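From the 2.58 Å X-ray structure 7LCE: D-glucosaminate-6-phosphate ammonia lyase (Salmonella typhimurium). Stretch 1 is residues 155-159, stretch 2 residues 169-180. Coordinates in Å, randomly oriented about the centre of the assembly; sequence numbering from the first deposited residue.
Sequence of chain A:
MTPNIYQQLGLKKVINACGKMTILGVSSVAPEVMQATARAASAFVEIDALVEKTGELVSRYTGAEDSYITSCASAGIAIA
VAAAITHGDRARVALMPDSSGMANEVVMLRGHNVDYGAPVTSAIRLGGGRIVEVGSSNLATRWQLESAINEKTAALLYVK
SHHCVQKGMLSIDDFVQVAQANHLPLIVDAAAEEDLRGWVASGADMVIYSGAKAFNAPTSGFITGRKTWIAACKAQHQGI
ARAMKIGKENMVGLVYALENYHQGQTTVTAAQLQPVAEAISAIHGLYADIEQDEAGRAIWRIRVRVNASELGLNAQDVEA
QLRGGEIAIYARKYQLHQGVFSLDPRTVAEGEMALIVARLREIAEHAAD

Stretch 1, residues 155-159: ALLYV
Stretch 2 (169-180) MLSIDDFVQVAQ

The contact between residues 155-159 and 169-180 is an apolar packing of a β-strand against an antiparallel α-helix, centred on the aromatic pair Y158 and F175 and without a hydrogen bond from one stretch to the other.

The first stretch is extended throughout, with phi/psi running from -166/163 at A155 through -109/143, -124/124 and -114/129 to -112/120 at V159. In the second, M169 (-97/162), L170 (-74/157) and S171 (-84/164) form an extended lead-in to a helix that starts at I172 and continues beyond Q180, its phi near -65° and its psi mostly between -30° and -48°. Strand and helix axes approach to 9.2 Å, and their N-to-C directions make an angle of 174°. The register follows from this reversal: the CA atoms of L156 and A179 lie 6.7 Å apart, and those of Y158 and I172 7.2 Å apart. The 387 Å² buried in total comes largely from L156, Y158 and F175.

Strand alternation sorts the side chains that face the helix. L156 and Y158 send their CA-to-CB bonds toward the helix, whereas those of A155 and L157 point away. On the helix, F175, V178 and A179 point toward the strand, within about one turn of one another, and I172 stands sideways one turn before F175.

Y158 (chi1 -171°, t; chi2 -83°) lies beside the start of the helix. Its edge is directed at the face of F175 (chi1 -88°, m; chi2 79°) in an offset edge-to-face pair, with centroids 5.4 Å apart and planes at 80°; Y158 CD2 comes within 3.6 Å of F175 CD1. This geometry turns the weakly positive hydrogen on Y158 CD2 toward the pi cloud of the phenylalanine. I172 (chi1 180°, t; chi2 61°, p) covers one face of the tyrosine: its CD1 sits 4.1 Å from the Y158 ring centroid, 20° off the normal, a CH-pi contact that brings CD1 to 3.9 Å from Y158 CG. The ring also borders the lead-in backbone, with Y158 CE2 3.6 Å from L170 O near the ring plane and 3.7 Å from I172 N.

Toward the other end, L156 (chi1 -75°, m; chi2 72°, p) places CD2 in a pocket of helix side chains, 3.7 Å from F175 CD2, 4.1 Å from V178 CG1 (V178 chi1 175°, t) and 4.3 Å from A179 CB. The small alanine side chain accompanies the close CA approach here. L157 (chi1 -176°, t; chi2 73°, p) contributes backbone instead, its O lying 3.6 Å from F175 CE2.

Polar bonding stays within the second stretch, where S171 (chi1 66°, p) is the N-cap. D174 N donates to S171 OG at 3.3 Å, a weak capping bond, while S171 N donates to D174 OD2 at 3.2 Å (D174 chi1 -71°, m). This reciprocal arrangement engages the amides of S171 and D174. Farther along, regular i to i+4 bonds include A179 N to F175 O at 2.8 Å.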

ATOM      1  N   ALA A 155      20.129 -17.809  -8.236  1.00 56.84           N
ATOM      2  CA  ALA A 155      20.812 -18.987  -8.756  1.00 45.70           C
ATOM      3  C   ALA A 155      20.027 -19.541  -9.937  1.00 55.27           C
ATOM      4  O   ALA A 155      18.846 -19.228 -10.124  1.00 57.79           O
ATOM      5  CB  ALA A 155      20.977 -20.064  -7.678  1.00 43.20           C
ATOM      6  N   LEU A 156      20.701 -20.376 -10.723  1.00 50.19           N
ATOM      7  CA  LEU A 156      20.074 -21.168 -11.772  1.00 44.30           C
ATOM      8  C   LEU A 156      20.078 -22.630 -11.350  1.00 58.90           C
ATOM      9  O   LEU A 156      21.038 -23.103 -10.732  1.00 66.43           O
ATOM     10  CB  LEU A 156      20.807 -21.015 -13.108  1.00 42.93           C
ATOM     11  CG  LEU A 156      20.630 -19.728 -13.916  1.00 54.86           C
ATOM     12  CD1 LEU A 156      21.351 -18.557 -13.264  1.00 50.85           C
ATOM     13  CD2 LEU A 156      21.113 -19.930 -15.349  1.00 49.84           C
ATOM     14  N   LEU A 157      19.007 -23.349 -11.679  1.00 50.44           N
ATOM     15  CA  LEU A 157      18.853 -24.740 -11.271  1.00 46.42           C
ATOM     16  C   LEU A 157      18.636 -25.618 -12.494  1.00 60.06           C
ATOM     17  O   LEU A 157      17.710 -25.382 -13.279  1.00 66.46           O
ATOM     18  CB  LEU A 157      17.694 -24.902 -10.289  1.00 59.14           C
ATOM     19  CG  LEU A 157      17.531 -26.324  -9.748  1.00 56.90           C
ATOM     20  CD1 LEU A 157      18.636 -26.639  -8.768  1.00 54.42           C
ATOM     21  CD2 LEU A 157      16.174 -26.515  -9.097  1.00 50.58           C
ATOM     22  N   TYR A 158      19.485 -26.628 -12.648  1.00 67.12           N
ATOM     23  CA  TYR A 158      19.338 -27.650 -13.674  1.00 61.46           C
ATOM     24  C   TYR A 158      19.068 -28.984 -12.993  1.00 56.13           C
ATOM     25  O   TYR A 158      19.804 -29.377 -12.083  1.00 66.96           O
ATOM     26  CB  TYR A 158      20.593 -27.738 -14.546  1.00 56.79           C
ATOM     27  CG  TYR A 158      20.446 -28.628 -15.760  1.00 59.57           C
ATOM     28  CD1 TYR A 158      20.617 -30.003 -15.663  1.00 62.85           C
ATOM     29  CD2 TYR A 158      20.154 -28.091 -17.007  1.00 59.00           C
ATOM     30  CE1 TYR A 158      20.488 -30.824 -16.771  1.00 62.27           C
ATOM     31  CE2 TYR A 158      20.025 -28.905 -18.122  1.00 79.01           C
ATOM     32  CZ  TYR A 158      20.194 -30.270 -17.998  1.00 69.79           C
ATOM     33  OH  TYR A 158      20.067 -31.087 -19.100  1.00 70.02           O
ATOM     34  N   VAL A 159      18.019 -29.674 -13.429  1.00 53.74           N
ATOM     35  CA  VAL A 159      17.609 -30.941 -12.834  1.00 63.46           C
ATOM     36  C   VAL A 159      17.852 -32.044 -13.854  1.00 61.49           C
ATOM     37  O   VAL A 159      17.281 -32.021 -14.952  1.00 75.04           O
ATOM     38  CB  VAL A 159      16.136 -30.913 -12.397  1.00 64.79           C
ATOM     39  CG1 VAL A 159      15.783 -32.186 -11.642  1.00 56.55           C
ATOM     40  CG2 VAL A 159      15.851 -29.685 -11.546  1.00 62.38           C
ATOM     41  N   MET A 169      14.224 -29.207 -24.169  1.00 85.07           N
ATOM     42  CA  MET A 169      14.812 -28.452 -23.075  1.00 68.74           C
ATOM     43  C   MET A 169      16.230 -28.021 -23.428  1.00 75.64           C
ATOM     44  O   MET A 169      16.860 -28.556 -24.343  1.00 80.86           O
ATOM     45  CB  MET A 169      14.816 -29.279 -21.787  1.00 77.50           C
ATOM     46  CG  MET A 169      13.435 -29.728 -21.338  1.00 71.03           C
ATOM     47  SD  MET A 169      12.349 -28.363 -20.877  1.00 78.08           S
ATOM     48  CE  MET A 169      11.276 -28.278 -22.309  1.00 86.66           C
ATOM     49  N   LEU A 170      16.725 -27.034 -22.685  1.00 81.70           N
ATOM     50  CA  LEU A 170      18.073 -26.533 -22.894  1.00 65.35           C
ATOM     51  C   LEU A 170      19.103 -27.529 -22.369  1.00 75.60           C
ATOM     52  O   LEU A 170      18.820 -28.369 -21.510  1.00 79.63           O
ATOM     53  CB  LEU A 170      18.250 -25.181 -22.205  1.00 65.47           C
ATOM     54  CG  LEU A 170      17.383 -24.043 -22.742  1.00 70.76           C
ATOM     55  CD1 LEU A 170      17.489 -22.818 -21.851  1.00 67.48           C
ATOM     56  CD2 LEU A 170      17.791 -23.705 -24.163  1.00 65.98           C
ATOM     57  N   SER A 171      20.317 -27.423 -22.900  1.00 79.93           N
ATOM     58  CA  SER A 171      21.399 -28.297 -22.483  1.00 70.23           C
ATOM     59  C   SER A 171      22.072 -27.755 -21.228  1.00 70.57           C
ATOM     60  O   SER A 171      21.912 -26.590 -20.858  1.00 83.87           O
ATOM     61  CB  SER A 171      22.430 -28.442 -23.601  1.00 80.18           C
ATOM     62  OG  SER A 171      23.083 -27.208 -23.837  1.00 82.36           O
ATOM     63  N   ILE A 172      22.838 -28.629 -20.568  1.00 82.95           N
ATOM     64  CA  ILE A 172      23.599 -28.208 -19.393  1.00 58.50           C
ATOM     65  C   ILE A 172      24.612 -27.135 -19.769  1.00 70.78           C
ATOM     66  O   ILE A 172      24.941 -26.267 -18.951  1.00 83.25           O
ATOM     67  CB  ILE A 172      24.273 -29.425 -18.730  1.00 69.95           C
ATOM     68  CG1 ILE A 172      25.083 -28.997 -17.503  1.00 56.52           C
ATOM     69  CG2 ILE A 172      25.145 -30.174 -19.730  1.00104.67           C
ATOM     70  CD1 ILE A 172      24.251 -28.348 -16.419  1.00 60.88           C
ATOM     71  N   ASP A 173      25.109 -27.165 -21.009  1.00 88.67           N
ATOM     72  CA  ASP A 173      26.047 -26.139 -21.455  1.00 76.95           C
ATOM     73  C   ASP A 173      25.390 -24.765 -21.468  1.00 68.87           C
ATOM     74  O   ASP A 173      26.021 -23.764 -21.109  1.00 64.34           O
ATOM     75  CB  ASP A 173      26.585 -26.486 -22.845  1.00 77.20           C
ATOM     76  CG  ASP A 173      27.395 -27.768 -22.854  1.00101.84           C
ATOM     77  OD1 ASP A 173      28.154 -28.004 -21.890  1.00 94.74           O
ATOM     78  OD2 ASP A 173      27.273 -28.541 -23.829  1.00119.78           O
ATOM     79  N   ASP A 174      24.121 -24.699 -21.879  1.00 79.12           N
ATOM     80  CA  ASP A 174      23.415 -23.423 -21.922  1.00 68.75           C
ATOM     81  C   ASP A 174      23.327 -22.792 -20.538  1.00 70.62           C
ATOM     82  O   ASP A 174      23.496 -21.576 -20.390  1.00 74.94           O
ATOM     83  CB  ASP A 174      22.019 -23.623 -22.511  1.00 66.42           C
ATOM     84  CG  ASP A 174      22.051 -23.915 -24.000  1.00 93.07           C
ATOM     85  OD1 ASP A 174      22.786 -23.219 -24.734  1.00 81.61           O
ATOM     86  OD2 ASP A 174      21.342 -24.850 -24.432  1.00 99.32           O
ATOM     87  N   PHE A 175      23.061 -23.601 -19.511  1.00 68.40           N
ATOM     88  CA  PHE A 175      22.982 -23.065 -18.157  1.00 63.75           C
ATOM     89  C   PHE A 175      24.338 -22.571 -17.664  1.00 72.86           C
ATOM     90  O   PHE A 175      24.425 -21.507 -17.038  1.00 72.95           O
ATOM     91  CB  PHE A 175      22.413 -24.119 -17.211  1.00 66.24           C
ATOM     92  CG  PHE A 175      20.918 -24.100 -17.129  1.00 71.41           C
ATOM     93  CD1 PHE A 175      20.152 -24.689 -18.118  1.00 57.74           C
ATOM     94  CD2 PHE A 175      20.277 -23.473 -16.075  1.00 56.49           C
ATOM     95  CE1 PHE A 175      18.778 -24.666 -18.054  1.00 62.59           C
ATOM     96  CE2 PHE A 175      18.903 -23.445 -16.005  1.00 59.89           C
ATOM     97  CZ  PHE A 175      18.151 -24.044 -16.996  1.00 62.40           C
ATOM     98  N   VAL A 176      25.409 -23.323 -17.935  1.00 79.19           N
ATOM     99  CA  VAL A 176      26.740 -22.914 -17.490  1.00 70.57           C
ATOM    100  C   VAL A 176      27.112 -21.566 -18.094  1.00 68.97           C
ATOM    101  O   VAL A 176      27.600 -20.667 -17.399  1.00 73.79           O
ATOM    102  CB  VAL A 176      27.782 -23.991 -17.841  1.00 62.28           C
ATOM    103  CG1 VAL A 176      29.171 -23.529 -17.438  1.00 63.27           C
ATOM    104  CG2 VAL A 176      27.441 -25.300 -17.156  1.00 77.43           C
ATOM    105  N   GLN A 177      26.878 -21.403 -19.399  1.00 62.24           N
ATOM    106  CA  GLN A 177      27.259 -20.166 -20.070  1.00 67.71           C
ATOM    107  C   GLN A 177      26.479 -18.977 -19.522  1.00 77.93           C
ATOM    108  O   GLN A 177      27.053 -17.912 -19.264  1.00 76.65           O
ATOM    109  CB  GLN A 177      27.045 -20.302 -21.578  1.00 58.12           C
ATOM    110  CG  GLN A 177      27.883 -21.389 -22.228  1.00 71.56           C
ATOM    111  CD  GLN A 177      27.624 -21.513 -23.716  1.00 90.76           C
ATOM    112  OE1 GLN A 177      27.278 -20.536 -24.381  1.00100.63           O
ATOM    113  NE2 GLN A 177      27.782 -22.720 -24.247  1.00 98.90           N
ATOM    114  N   VAL A 178      25.167 -19.140 -19.336  1.00 65.15           N
ATOM    115  CA  VAL A 178      24.349 -18.048 -18.817  1.00 63.56           C
ATOM    116  C   VAL A 178      24.708 -17.745 -17.367  1.00 68.07           C
ATOM    117  O   VAL A 178      24.780 -16.577 -16.964  1.00 67.43           O
ATOM    118  CB  VAL A 178      22.854 -18.379 -18.974  1.00 64.84           C
ATOM    119  CG1 VAL A 178      22.000 -17.305 -18.321  1.00 60.79           C
ATOM    120  CG2 VAL A 178      22.502 -18.521 -20.446  1.00 70.52           C
ATOM    121  N   ALA A 179      24.948 -18.784 -16.562  1.00 69.86           N
ATOM    122  CA  ALA A 179      25.264 -18.571 -15.152  1.00 57.38           C
ATOM    123  C   ALA A 179      26.570 -17.805 -14.986  1.00 65.92           C
ATOM    124  O   ALA A 179      26.637 -16.826 -14.235  1.00 86.54           O
ATOM    125  CB  ALA A 179      25.326 -19.910 -14.417  1.00 68.17           C
ATOM    126  N   GLN A 180      27.626 -18.232 -15.685  1.00 82.69           N
ATOM    127  CA  GLN A 180      28.910 -17.555 -15.544  1.00 84.57           C
ATOM    128  C   GLN A 180      28.908 -16.170 -16.175  1.00 79.25           C
ATOM    129  O   GLN A 180      29.735 -15.332 -15.797  1.00 95.93           O
ATOM    130  CB  GLN A 180      30.039 -18.408 -16.132  1.00 89.88           C
ATOM    131  CG  GLN A 180      30.379 -19.637 -15.292  1.00107.91           C
ATOM    132  CD  GLN A 180      31.569 -20.415 -15.825  1.00133.27           C
ATOM    133  OE1 GLN A 180      31.970 -20.248 -16.978  1.00135.90           O
ATOM    134  NE2 GLN A 180      32.141 -21.271 -14.983  1.00133.68           N
TER